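Local coordinates for protein esterase (Alcaligenes sp., PDB 1QLW) that probably hydrolyses carboxylic esters, as expected of a bacterial esterase with the alpha/beta-hydrolase fold, at residues L249-D254 against M286-L291; G25-S30 against H42-V47; T14-G19 against Y54-R59; K196-V201 against N219-T224. One frame throughout, in Å; residues are numbered along the deposited sequence.

How the interactions relate
Following the chain from its N terminus, strand 13-23 opens interaction 3, which closes only at 54-59. Within that span the chain runs through strand 26-30 and returns along 43-57, so the loop of interaction 2 sits wholly inside that of interaction 3; both use strand 43-57, with their centres about 33 Å apart, and both reach the second subunit. Interaction 4 follows in series, closing the crossover from strand 200-205 through helix 211-218 to strand 223-229. Interaction 1 comes last and closes a second such unit, from strand 248-252 through helix 263-278 to strand 283-287. All four lie on one sheet, antiparallel at its N-terminal strands and parallel where interactions 4 and 1 join it.

Interaction 1 (L249-D254 against M286-L291); sequences LVVFGD and MSLPAL
Two parallel strands of the alpha/beta-hydrolase sheet meet here, the outer members of a beta-alpha-beta unit whose crossover runs through helix 263-278. The ladder has a simple rhythm: M286 N donates to V250 O (2.8 Å), F252 N to M286 O (2.9 Å), and L288 N to F252 O with an N-H...O angle of 176°, all three approaching nearly along the C=O axis. V251 and M286 point to one face, F252 and S287 to the other.

M286 is the side chain to follow. Its CG is anti to the backbone N (chi1 176°), which carries the chain away from its own strand. CB starts against the neighbouring strand, 3.9 Å from L249 CD1. Further out, SD lies 4.3 Å from V251 CG1, so the sulfur takes up apolar contact with the valine. The bend comes at chi3 (-71°) and swings CE back to 4.1 Å from L249 CD1; leucine and methionine thus cross obliquely and touch at both ends of the thioether chain. Helix 306-319 covers this face, with W316 on L249 and L312 on M286, while F252 faces helix 263-278.

Beyond the ladder the strands part, and a water bridges the gap between G253 O and S287 OG. D254, whose OD2 is held by G295 N, lies obliquely across the pyrrolidine of P289. The proline carbon meets the carboxylate directly, CG of P289 standing 3.5 Å from OD1 of D254.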
loop_
_atom_site.group_PDB
_atom_site.type_symbol
_atom_site.label_atom_id
_atom_site.label_comp_id
_atom_site.label_asym_id
_atom_site.label_seq_id
_atom_site.Cartn_x
_atom_site.Cartn_y
_atom_site.Cartn_z
ATOM N N LEU A 249 25.309 -0.278 -10.411
ATOM C CA LEU A 249 25.660 0.892 -9.636
ATOM C C LEU A 249 25.276 0.654 -8.180
ATOM O O LEU A 249 24.115 0.315 -7.930
ATOM C CB LEU A 249 24.922 2.133 -10.153
ATOM C CG LEU A 249 25.185 3.422 -9.378
ATOM C CD1 LEU A 249 26.627 3.889 -9.528
ATOM C CD2 LEU A 249 24.241 4.526 -9.844
ATOM N N VAL A 250 26.216 0.807 -7.264
ATOM C CA VAL A 250 25.941 0.697 -5.830
ATOM C C VAL A 250 26.220 2.078 -5.251
ATOM O O VAL A 250 27.281 2.643 -5.505
ATOM C CB VAL A 250 26.780 -0.402 -5.164
ATOM C CG1 VAL A 250 26.604 -0.379 -3.658
ATOM C CG2 VAL A 250 26.438 -1.764 -5.763
ATOM N N VAL A 251 25.292 2.630 -4.467
ATOM C CA VAL A 251 25.404 3.993 -3.970
ATOM C C VAL A 251 25.456 4.005 -2.447
ATOM O O VAL A 251 24.609 3.394 -1.787
ATOM C CB VAL A 251 24.203 4.855 -4.427
ATOM C CG1 VAL A 251 24.432 6.313 -4.034
ATOM C CG2 VAL A 251 23.969 4.739 -5.922
ATOM N N PHE A 252 26.436 4.719 -1.892
ATOM C CA PHE A 252 26.564 4.902 -0.456
ATOM C C PHE A 252 26.634 6.383 -0.099
ATOM O O PHE A 252 27.225 7.188 -0.823
ATOM C CB PHE A 252 27.780 4.188 0.155
ATOM C CG PHE A 252 27.527 2.722 0.418
ATOM C CD1 PHE A 252 27.649 1.753 -0.555
ATOM C CD2 PHE A 252 27.194 2.305 1.704
ATOM C CE1 PHE A 252 27.411 0.415 -0.275
ATOM C CE2 PHE A 252 26.937 0.976 1.985
ATOM C CZ PHE A 252 27.054 0.015 0.998
ATOM N N GLY A 253 26.033 6.712 1.038
ATOM C CA GLY A 253 26.020 8.037 1.584
ATOM C C GLY A 253 27.165 8.362 2.516
ATOM O O GLY A 253 28.310 7.940 2.319
ATOM N N ASP A 254 26.857 9.148 3.541
ATOM C CA ASP A 254 27.860 9.663 4.463
ATOM C C ASP A 254 27.706 9.170 5.874
ATOM O O ASP A 254 26.778 8.416 6.206
ATOM C CB ASP A 254 27.855 11.192 4.376
ATOM C CG ASP A 254 29.161 11.885 4.688
ATOM O OD1 ASP A 254 30.164 11.244 5.061
ATOM O OD2 ASP A 254 29.169 13.131 4.538
ATOM N N MET A 286 29.448 4.282 -6.138
ATOM C CA MET A 286 29.347 5.713 -5.980
ATOM C C MET A 286 29.250 6.068 -4.503
ATOM O O MET A 286 28.213 5.815 -3.885
ATOM C CB MET A 286 28.114 6.178 -6.753
ATOM C CG MET A 286 27.807 7.650 -6.627
ATOM S SD MET A 286 26.313 8.119 -7.509
ATOM C CE MET A 286 26.841 7.977 -9.200
ATOM N N SER A 287 30.329 6.604 -3.961
ATOM C CA SER A 287 30.357 7.094 -2.594
ATOM C C SER A 287 30.126 8.600 -2.701
ATOM O O SER A 287 30.963 9.346 -3.219
ATOM C CB SER A 287 31.670 6.727 -1.925
ATOM O OG SER A 287 31.827 7.336 -0.690
ATOM N N LEU A 288 28.987 9.076 -2.211
ATOM C CA LEU A 288 28.628 10.480 -2.391
ATOM C C LEU A 288 29.677 11.431 -1.882
ATOM O O LEU A 288 29.942 12.419 -2.587
ATOM C CB LEU A 288 27.215 10.706 -1.859
ATOM C CG LEU A 288 26.120 9.971 -2.657
ATOM C CD1 LEU A 288 24.804 10.063 -1.912
ATOM C CD2 LEU A 288 25.986 10.534 -4.056
ATOM N N PRO A 289 30.272 11.251 -0.711
ATOM C CA PRO A 289 31.276 12.205 -0.238
ATOM C C PRO A 289 32.443 12.395 -1.180
ATOM O O PRO A 289 32.977 13.513 -1.289
ATOM C CB PRO A 289 31.741 11.610 1.092
ATOM C CG PRO A 289 30.508 10.901 1.584
ATOM C CD PRO A 289 29.984 10.242 0.322
ATOM N N ALA A 290 32.843 11.368 -1.921
ATOM C CA ALA A 290 33.931 11.483 -2.885
ATOM C C ALA A 290 33.561 12.365 -4.073
ATOM O O ALA A 290 34.457 12.921 -4.731
ATOM C CB ALA A 290 34.332 10.100 -3.370
ATOM N N LEU A 291 32.271 12.578 -4.300
ATOM C CA LEU A 291 31.798 13.461 -5.351
ATOM C C LEU A 291 31.528 14.857 -4.806
ATOM O O LEU A 291 30.990 15.722 -5.514
ATOM C CB LEU A 291 30.520 12.907 -5.996
ATOM C CG LEU A 291 30.683 11.543 -6.670
ATOM C CD1 LEU A 291 29.343 11.079 -7.217
ATOM C CD2 LEU A 291 31.714 11.556 -7.789
HETATM O O HOH W 1 30.266 6.277 1.183
#

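Interaction 2 (G25-S30 against H42-V47); sequences GRDVTS and HGTVTV
Closest of the side-chain contacts is T46 OG1 giving its proton to D27 OD1 at 2.8 Å. The two residues form a non-hydrogen-bonded pair, lie side by side and point the same way; the hydroxyl reaches the carboxylate from above its plane. On the same face D27 CB rests 3.8 Å from T44 CG2, and a water joins T29 OG1 to T44 OG1, which it holds at 2.7 Å as donor. At the end of this row T29 CG2 touches H42 CE1.

The other face carries V28, V45 and V47 between R26 at one end and S30 at the other. V28 CG2 meets V47 CG2 at 3.7 Å, the two valines crossing at about a right angle. That same V47 methyl also lies over one face of the R26 guanidinium, towards its rim, while R26 NE is salt-bridged to D48.

Between the two faces runs the backbone ladder. R26, V28 and S30 each exchange a pair of N-H...O bonds with V47, V45 and G43 respectively, and the straightest, S30 N to G43 O, has an angle of 178° at the hydrogen.

Farther out, the second subunit covers the threonine row: its E139 binds T44 OG1 and its H138 binds T46 OG1. The whole is a regular antiparallel ladder, a beta hairpin with a long loop, lying well away from the chain's centre and taking part in the dimer interface.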
loop_
_atom_site.group_PDB
_atom_site.type_symbol
_atom_site.label_atom_id
_atom_site.label_comp_id
_atom_site.label_asym_id
_atom_site.label_seq_id
_atom_site.Cartn_x
_atom_site.Cartn_y
_atom_site.Cartn_z
ATOM N N GLY A 25 2.391 -15.178 -6.506
ATOM C CA GLY A 25 1.517 -15.729 -5.468
ATOM C C GLY A 25 1.415 -17.249 -5.607
ATOM O O GLY A 25 1.688 -17.852 -6.639
ATOM N N ARG A 26 1.049 -17.850 -4.480
ATOM C CA ARG A 26 0.790 -19.279 -4.375
ATOM C C ARG A 26 -0.486 -19.447 -3.555
ATOM O O ARG A 26 -0.780 -18.637 -2.671
ATOM C CB ARG A 26 1.969 -19.994 -3.700
ATOM C CG ARG A 26 2.269 -19.681 -2.260
ATOM C CD ARG A 26 3.548 -20.353 -1.730
ATOM N NE ARG A 26 3.797 -19.925 -0.352
ATOM C CZ ARG A 26 3.446 -20.537 0.759
ATOM N NH1 ARG A 26 2.848 -21.720 0.664
ATOM N NH2 ARG A 26 3.635 -19.979 1.946
ATOM N N ASP A 27 -1.244 -20.504 -3.854
ATOM C CA ASP A 27 -2.465 -20.786 -3.114
ATOM C C ASP A 27 -2.154 -21.724 -1.957
ATOM O O ASP A 27 -1.410 -22.702 -2.086
ATOM C CB ASP A 27 -3.554 -21.322 -4.054
ATOM C CG ASP A 27 -4.164 -20.176 -4.873
ATOM O OD1 ASP A 27 -3.727 -19.011 -4.737
ATOM O OD2 ASP A 27 -5.086 -20.445 -5.671
ATOM N N VAL A 28 -2.691 -21.406 -0.795
ATOM C CA VAL A 28 -2.514 -22.127 0.449
ATOM C C VAL A 28 -3.891 -22.534 0.969
ATOM O O VAL A 28 -4.774 -21.684 1.087
ATOM C CB VAL A 28 -1.830 -21.235 1.523
ATOM C CG1 VAL A 28 -1.856 -21.866 2.910
ATOM C CG2 VAL A 28 -0.385 -20.937 1.140
ATOM N N THR A 29 -4.044 -23.805 1.311
ATOM C CA THR A 29 -5.270 -24.263 1.957
ATOM C C THR A 29 -5.042 -24.214 3.461
ATOM O O THR A 29 -4.086 -24.828 3.959
ATOM C CB THR A 29 -5.625 -25.703 1.539
ATOM O OG1 THR A 29 -5.761 -25.726 0.116
ATOM C CG2 THR A 29 -6.902 -26.195 2.196
ATOM N N SER A 30 -5.868 -23.484 4.165
ATOM C CA SER A 30 -5.703 -23.280 5.591
ATOM C C SER A 30 -6.932 -23.749 6.349
ATOM O O SER A 30 -8.048 -23.753 5.827
ATOM C CB SER A 30 -5.568 -21.770 5.843
ATOM O OG SER A 30 -5.505 -21.521 7.236
ATOM N N HIS A 42 -11.867 -22.677 7.243
ATOM C CA HIS A 42 -11.229 -23.524 6.239
ATOM C C HIS A 42 -11.388 -22.835 4.885
ATOM O O HIS A 42 -12.532 -22.529 4.516
ATOM C CB HIS A 42 -11.886 -24.928 6.172
ATOM C CG HIS A 42 -11.430 -25.701 4.968
ATOM N ND1 HIS A 42 -10.286 -26.464 4.926
ATOM C CD2 HIS A 42 -11.980 -25.781 3.726
ATOM C CE1 HIS A 42 -10.149 -26.999 3.721
ATOM N NE2 HIS A 42 -11.168 -26.596 2.983
ATOM N N GLY A 43 -10.320 -22.640 4.133
ATOM C CA GLY A 43 -10.435 -22.025 2.830
ATOM C C GLY A 43 -9.060 -21.882 2.201
ATOM O O GLY A 43 -8.059 -22.267 2.796
ATOM N N THR A 44 -9.059 -21.350 1.001
ATOM C CA THR A 44 -7.838 -21.170 0.236
ATOM C C THR A 44 -7.537 -19.688 0.104
ATOM O O THR A 44 -8.410 -18.902 -0.271
ATOM C CB THR A 44 -8.043 -21.741 -1.179
ATOM O OG1 THR A 44 -8.548 -23.068 -1.089
ATOM C CG2 THR A 44 -6.747 -21.753 -1.969
ATOM N N VAL A 45 -6.294 -19.310 0.386
ATOM C CA VAL A 45 -5.856 -17.927 0.231
ATOM C C VAL A 45 -4.660 -17.891 -0.718
ATOM O O VAL A 45 -3.886 -18.837 -0.785
ATOM C CB VAL A 45 -5.533 -17.198 1.548
ATOM C CG1 VAL A 45 -6.815 -16.977 2.354
ATOM C CG2 VAL A 45 -4.484 -17.961 2.350
ATOM N N THR A 46 -4.457 -16.728 -1.331
ATOM C CA THR A 46 -3.254 -16.481 -2.140
ATOM C C THR A 46 -2.289 -15.662 -1.305
ATOM O O THR A 46 -2.664 -14.612 -0.764
ATOM C CB THR A 46 -3.632 -15.718 -3.414
ATOM O OG1 THR A 46 -4.638 -16.461 -4.119
ATOM C CG2 THR A 46 -2.426 -15.517 -4.316
ATOM N N VAL A 47 -1.039 -16.113 -1.234
ATOM C CA VAL A 47 0.005 -15.423 -0.473
ATOM C C VAL A 47 1.280 -15.353 -1.316
ATOM O O VAL A 47 1.408 -16.049 -2.321
ATOM C CB VAL A 47 0.299 -16.055 0.891
ATOM C CG1 VAL A 47 -0.925 -16.069 1.793
ATOM C CG2 VAL A 47 0.826 -17.456 0.674
HETATM O O HOH W 2 -7.628 -25.200 -2.474
#

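Interaction 3 (T14-G19 against Y54-R59); sequences TLSGQG and YQIPQR. With SO4 (sulfate ion), chain C.
The flat ring of Y54 lies against the backbone of the opposite strand. G19 N stands 3.4 Å above one ring face, over its centre, and G19 CA makes a CH-pi contact at 3.7 Å from the centroid; the carbonyl carbon of Q18 lies over the same face. Y54 CG occupies the crowded position between N and carbonyl carbon (chi1 69°), which folds the ring back across the neighbour, and G19, having no side chain, lets it lie so close. The amides of Q18 and Q55 run side by side on the other face of the sheet, their planes 46° apart. Their strongest bonds cross the dimer interface, Q18 NE2 to Q55 OE1 of the second subunit and the reverse. Within the chain, L15 CD1 lies 3.3 Å from Q55 OE1.

Around these groups the ladder is antiparallel. Y54 N binds G19 O at 2.8 Å and I56 N binds G17 O, and G19 N returns to Y54 O.

At S16 the chain turns a corner. S16 OG donates to O4 of a sulfate, probably from the crystallisation liquor, whose O1 and O2 accept from R59 N. Past the corner T14 CG2 meets Q58 CD at 3.5 Å, and a water joins T14 O to Q58 N.

I56 O accepts from two successive amides, S16 N at 2.7 Å and G17 N at 3.3 Å: a classic beta bulge, just beyond which T14 and L15 carry the sheet antiparallel into the second subunit.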
loop_
_atom_site.group_PDB
_atom_site.type_symbol
_atom_site.label_atom_id
_atom_site.label_comp_id
_atom_site.label_asym_id
_atom_site.label_seq_id
_atom_site.Cartn_x
_atom_site.Cartn_y
_atom_site.Cartn_z
ATOM N N THR A 14 1.968 14.996 -16.880
ATOM C CA THR A 14 1.083 14.288 -17.780
ATOM C C THR A 14 1.531 12.844 -17.879
ATOM O O THR A 14 2.707 12.552 -18.116
ATOM C CB THR A 14 0.999 14.937 -19.166
ATOM O OG1 THR A 14 0.465 16.253 -19.015
ATOM C CG2 THR A 14 0.081 14.161 -20.096
ATOM N N LEU A 15 0.574 11.951 -17.682
ATOM C CA LEU A 15 0.871 10.548 -17.823
ATOM C C LEU A 15 0.103 9.924 -18.973
ATOM O O LEU A 15 -1.082 10.176 -19.208
ATOM C CB LEU A 15 0.521 9.802 -16.541
ATOM C CG LEU A 15 1.281 10.197 -15.276
ATOM C CD1 LEU A 15 0.839 9.333 -14.109
ATOM C CD2 LEU A 15 2.782 10.066 -15.457
ATOM N N SER A 16 0.832 9.083 -19.694
ATOM C CA SER A 16 0.231 8.310 -20.772
ATOM C C SER A 16 -0.651 7.246 -20.126
ATOM O O SER A 16 -1.699 6.928 -20.688
ATOM C CB SER A 16 1.337 7.656 -21.582
ATOM O OG SER A 16 0.801 6.739 -22.506
ATOM N N GLY A 17 -0.270 6.704 -18.976
ATOM C CA GLY A 17 -1.100 5.710 -18.312
ATOM C C GLY A 17 -0.631 5.502 -16.879
ATOM O O GLY A 17 0.430 5.956 -16.476
ATOM N N GLN A 18 -1.472 4.785 -16.146
ATOM C CA GLN A 18 -1.191 4.448 -14.765
ATOM C C GLN A 18 -2.048 3.233 -14.415
ATOM O O GLN A 18 -3.078 2.985 -15.045
ATOM C CB GLN A 18 -1.458 5.557 -13.759
ATOM C CG GLN A 18 -2.872 5.893 -13.365
ATOM C CD GLN A 18 -3.074 6.964 -12.319
ATOM O OE1 GLN A 18 -4.158 7.101 -11.713
ATOM N NE2 GLN A 18 -2.025 7.741 -12.082
ATOM N N GLY A 19 -1.632 2.524 -13.384
ATOM C CA GLY A 19 -2.425 1.381 -12.964
ATOM C C GLY A 19 -1.698 0.595 -11.885
ATOM O O GLY A 19 -0.624 0.972 -11.397
ATOM N N TYR A 54 2.159 1.233 -11.274
ATOM C CA TYR A 54 2.929 1.765 -12.393
ATOM C C TYR A 54 2.369 3.122 -12.826
ATOM O O TYR A 54 1.165 3.405 -12.779
ATOM C CB TYR A 54 2.962 0.780 -13.572
ATOM C CG TYR A 54 1.672 0.554 -14.320
ATOM C CD1 TYR A 54 1.324 1.363 -15.400
ATOM C CD2 TYR A 54 0.794 -0.472 -13.977
ATOM C CE1 TYR A 54 0.147 1.163 -16.097
ATOM C CE2 TYR A 54 -0.381 -0.668 -14.686
ATOM C CZ TYR A 54 -0.717 0.153 -15.736
ATOM O OH TYR A 54 -1.905 -0.051 -16.399
ATOM N N GLN A 55 3.299 3.965 -13.280
ATOM C CA GLN A 55 2.976 5.254 -13.882
ATOM C C GLN A 55 3.873 5.391 -15.109
ATOM O O GLN A 55 5.075 5.130 -15.030
ATOM C CB GLN A 55 3.124 6.388 -12.885
ATOM C CG GLN A 55 2.024 6.333 -11.833
ATOM C CD GLN A 55 1.847 7.500 -10.924
ATOM O OE1 GLN A 55 0.856 8.241 -10.963
ATOM N NE2 GLN A 55 2.830 7.661 -10.064
ATOM N N ILE A 56 3.281 5.816 -16.221
ATOM C CA ILE A 56 3.969 5.847 -17.510
ATOM C C ILE A 56 3.885 7.267 -18.062
ATOM O O ILE A 56 2.783 7.747 -18.349
ATOM C CB ILE A 56 3.273 4.889 -18.504
ATOM C CG1 ILE A 56 3.208 3.469 -17.955
ATOM C CG2 ILE A 56 3.963 4.946 -19.862
ATOM C CD1 ILE A 56 2.751 2.338 -18.788
ATOM N N PRO A 57 5.011 7.950 -18.181
ATOM C CA PRO A 57 5.020 9.297 -18.738
ATOM C C PRO A 57 4.774 9.221 -20.235
ATOM O O PRO A 57 4.867 8.147 -20.848
ATOM C CB PRO A 57 6.410 9.831 -18.385
ATOM C CG PRO A 57 7.264 8.612 -18.396
ATOM C CD PRO A 57 6.383 7.495 -17.869
ATOM N N GLN A 58 4.534 10.377 -20.853
ATOM C CA GLN A 58 4.430 10.405 -22.304
ATOM C C GLN A 58 5.781 10.085 -22.922
ATOM O O GLN A 58 6.822 10.484 -22.410
ATOM C CB GLN A 58 3.982 11.803 -22.752
ATOM C CG GLN A 58 2.622 12.160 -22.170
ATOM C CD GLN A 58 2.041 13.374 -22.865
ATOM O OE1 GLN A 58 2.593 14.459 -22.760
ATOM N NE2 GLN A 58 0.939 13.153 -23.556
ATOM N N ARG A 59 5.795 9.353 -24.034
ATOM C CA ARG A 59 7.019 9.040 -24.763
ATOM C C ARG A 59 8.072 8.484 -23.823
ATOM O O ARG A 59 9.229 8.908 -23.811
ATOM C CB ARG A 59 7.554 10.305 -25.467
ATOM C CG ARG A 59 6.448 10.904 -26.351
ATOM C CD ARG A 59 7.060 11.894 -27.279
ATOM N NE ARG A 59 7.694 12.919 -26.602
ATOM C CZ ARG A 59 6.910 13.776 -26.248
ATOM N NH1 ARG A 59 5.850 14.019 -25.529
ATOM N NH2 ARG A 59 8.014 14.503 -26.836
HETATM S S SO4 C . 2.790 7.682 -25.522
HETATM O O1 SO4 C . 2.722 8.969 -24.726
HETATM O O2 SO4 C . 4.222 7.728 -26.033
HETATM O O3 SO4 C . 1.839 7.624 -26.640
HETATM O O4 SO4 C . 2.706 6.551 -24.549
HETATM O O HOH W 3 5.050 12.859 -19.357
#

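Interaction 4 (K196-V201 against N219-T224); sequences KLDGTV and NPKGIT
Positive phi angles shape both arms of this contact. D198, where the chain comes off helix 185-197, has phi 62°, and the glycine that follows also has positive phi; together they turn the chain straight from helix into strand 200-205. On the other side G222, at phi 82°, belongs to a type II beta turn from P220 to I223, and its carbonyl faces the first segment. A side-chain torsion matters too: at T224 chi1 of -53° sets OG1 anti to the carbonyl carbon and aims it at the incoming strand, 3.3 Å from G199 CA.

With the two chains so placed, T200 takes both bonds of the pairing. Its N donates to G222 O at 2.9 Å, in the plane of that carbonyl, and its O accepts from T224 N at 2.9 Å, the donor this time sitting above the carbonyl plane. G222 O also receives a CA-H...O contact from G199 CA at 3.2 Å, while T200 CG2 lies 3.8 Å from the same oxygen. The T200 hydroxyl turns to P64 O, just before strand 65-68, and T66 OG1 within it.

Outside, D198 OD1 and K221 NZ are 4.2 Å apart, too far for a salt bridge. A water spans them, donating to the carboxylate and accepting a weak bond from the lysine ammonium (K221 NZ). N219 OD1 takes K221 N in an Asx turn just after helix 211-218 that leads into the beta turn.

T200 and I223 thereby form a parallel bridge at the start of the two strands that helix 211-218 connects, a beta-alpha-beta unit of the alpha/beta-hydrolase sheet.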
loop_
_atom_site.group_PDB
_atom_site.type_symbol
_atom_site.label_atom_id
_atom_site.label_comp_id
_atom_site.label_asym_id
_atom_site.label_seq_id
_atom_site.Cartn_x
_atom_site.Cartn_y
_atom_site.Cartn_z
ATOM N N LYS A 196 7.994 -9.721 -17.973
ATOM C CA LYS A 196 6.768 -9.101 -18.457
ATOM C C LYS A 196 7.081 -7.781 -19.153
ATOM O O LYS A 196 6.530 -7.482 -20.212
ATOM C CB LYS A 196 5.790 -8.841 -17.306
ATOM C CG LYS A 196 4.573 -7.997 -17.623
ATOM C CD LYS A 196 3.713 -7.714 -16.402
ATOM C CE LYS A 196 2.506 -6.841 -16.664
ATOM N NZ LYS A 196 1.570 -7.409 -17.665
ATOM N N LEU A 197 7.930 -6.973 -18.530
ATOM C CA LEU A 197 8.271 -5.664 -19.075
ATOM C C LEU A 197 9.249 -5.753 -20.240
ATOM O O LEU A 197 9.325 -4.810 -21.025
ATOM C CB LEU A 197 8.865 -4.778 -17.977
ATOM C CG LEU A 197 7.919 -4.454 -16.816
ATOM C CD1 LEU A 197 8.607 -3.556 -15.811
ATOM C CD2 LEU A 197 6.609 -3.847 -17.304
ATOM N N ASP A 198 10.008 -6.835 -20.328
ATOM C CA ASP A 198 11.010 -7.018 -21.358
ATOM C C ASP A 198 12.078 -5.939 -21.250
ATOM O O ASP A 198 12.504 -5.351 -22.238
ATOM C CB ASP A 198 10.397 -7.099 -22.752
ATOM C CG ASP A 198 11.374 -7.623 -23.793
ATOM O OD1 ASP A 198 12.223 -8.465 -23.436
ATOM O OD2 ASP A 198 11.287 -7.153 -24.943
ATOM N N GLY A 199 12.588 -5.737 -20.028
ATOM C CA GLY A 199 13.702 -4.833 -19.820
ATOM C C GLY A 199 13.381 -3.742 -18.825
ATOM O O GLY A 199 12.650 -2.800 -19.136
ATOM N N THR A 200 13.926 -3.850 -17.627
ATOM C CA THR A 200 13.739 -2.846 -16.596
ATOM C C THR A 200 15.036 -2.679 -15.822
ATOM O O THR A 200 15.854 -3.601 -15.708
ATOM C CB THR A 200 12.586 -3.241 -15.631
ATOM O OG1 THR A 200 12.363 -2.220 -14.651
ATOM C CG2 THR A 200 12.836 -4.550 -14.901
ATOM N N VAL A 201 15.213 -1.491 -15.289
ATOM C CA VAL A 201 16.298 -1.192 -14.378
ATOM C C VAL A 201 15.749 -1.480 -12.974
ATOM O O VAL A 201 14.764 -0.850 -12.571
ATOM C CB VAL A 201 16.738 0.265 -14.453
ATOM C CG1 VAL A 201 17.776 0.607 -13.398
ATOM C CG2 VAL A 201 17.240 0.587 -15.860
ATOM N N ASN A 219 17.505 -15.810 -13.122
ATOM C CA ASN A 219 17.179 -15.650 -14.540
ATOM C C ASN A 219 17.527 -14.228 -14.947
ATOM O O ASN A 219 16.939 -13.285 -14.417
ATOM C CB ASN A 219 15.689 -15.928 -14.728
ATOM C CG ASN A 219 15.286 -15.979 -16.176
ATOM O OD1 ASN A 219 16.044 -15.517 -17.039
ATOM N ND2 ASN A 219 14.140 -16.572 -16.497
ATOM N N PRO A 220 18.494 -14.018 -15.840
ATOM C CA PRO A 220 18.886 -12.674 -16.212
ATOM C C PRO A 220 17.909 -11.985 -17.154
ATOM O O PRO A 220 18.071 -10.784 -17.428
ATOM C CB PRO A 220 20.239 -12.882 -16.892
ATOM C CG PRO A 220 20.129 -14.247 -17.471
ATOM C CD PRO A 220 19.325 -15.065 -16.481
ATOM N N LYS A 221 16.929 -12.691 -17.693
ATOM C CA LYS A 221 16.045 -12.138 -18.702
ATOM C C LYS A 221 15.299 -10.904 -18.217
ATOM O O LYS A 221 14.665 -10.888 -17.175
ATOM C CB LYS A 221 15.044 -13.187 -19.181
ATOM C CG LYS A 221 14.135 -12.729 -20.312
ATOM C CD LYS A 221 13.349 -13.894 -20.894
ATOM C CE LYS A 221 12.531 -13.438 -22.092
ATOM N NZ LYS A 221 13.304 -12.498 -22.950
ATOM N N GLY A 222 15.391 -9.854 -19.012
ATOM C CA GLY A 222 14.679 -8.610 -18.749
ATOM C C GLY A 222 15.340 -7.676 -17.756
ATOM O O GLY A 222 14.762 -6.620 -17.449
ATOM N N ILE A 223 16.523 -8.024 -17.241
ATOM C CA ILE A 223 17.191 -7.167 -16.268
ATOM C C ILE A 223 18.216 -6.317 -16.990
ATOM O O ILE A 223 19.280 -6.800 -17.397
ATOM C CB ILE A 223 17.838 -7.971 -15.135
ATOM C CG1 ILE A 223 16.761 -8.848 -14.499
ATOM C CG2 ILE A 223 18.504 -7.044 -14.124
ATOM C CD1 ILE A 223 17.239 -9.747 -13.400
ATOM N N THR A 224 17.929 -5.043 -17.166
ATOM C CA THR A 224 18.759 -4.173 -17.994
ATOM C C THR A 224 19.948 -3.633 -17.231
ATOM O O THR A 224 21.041 -3.528 -17.789
ATOM C CB THR A 224 17.863 -3.018 -18.503
ATOM O OG1 THR A 224 16.699 -3.567 -19.129
ATOM C CG2 THR A 224 18.617 -2.112 -19.450
HETATM O O HOH W 4 10.989 -10.737 -21.708
#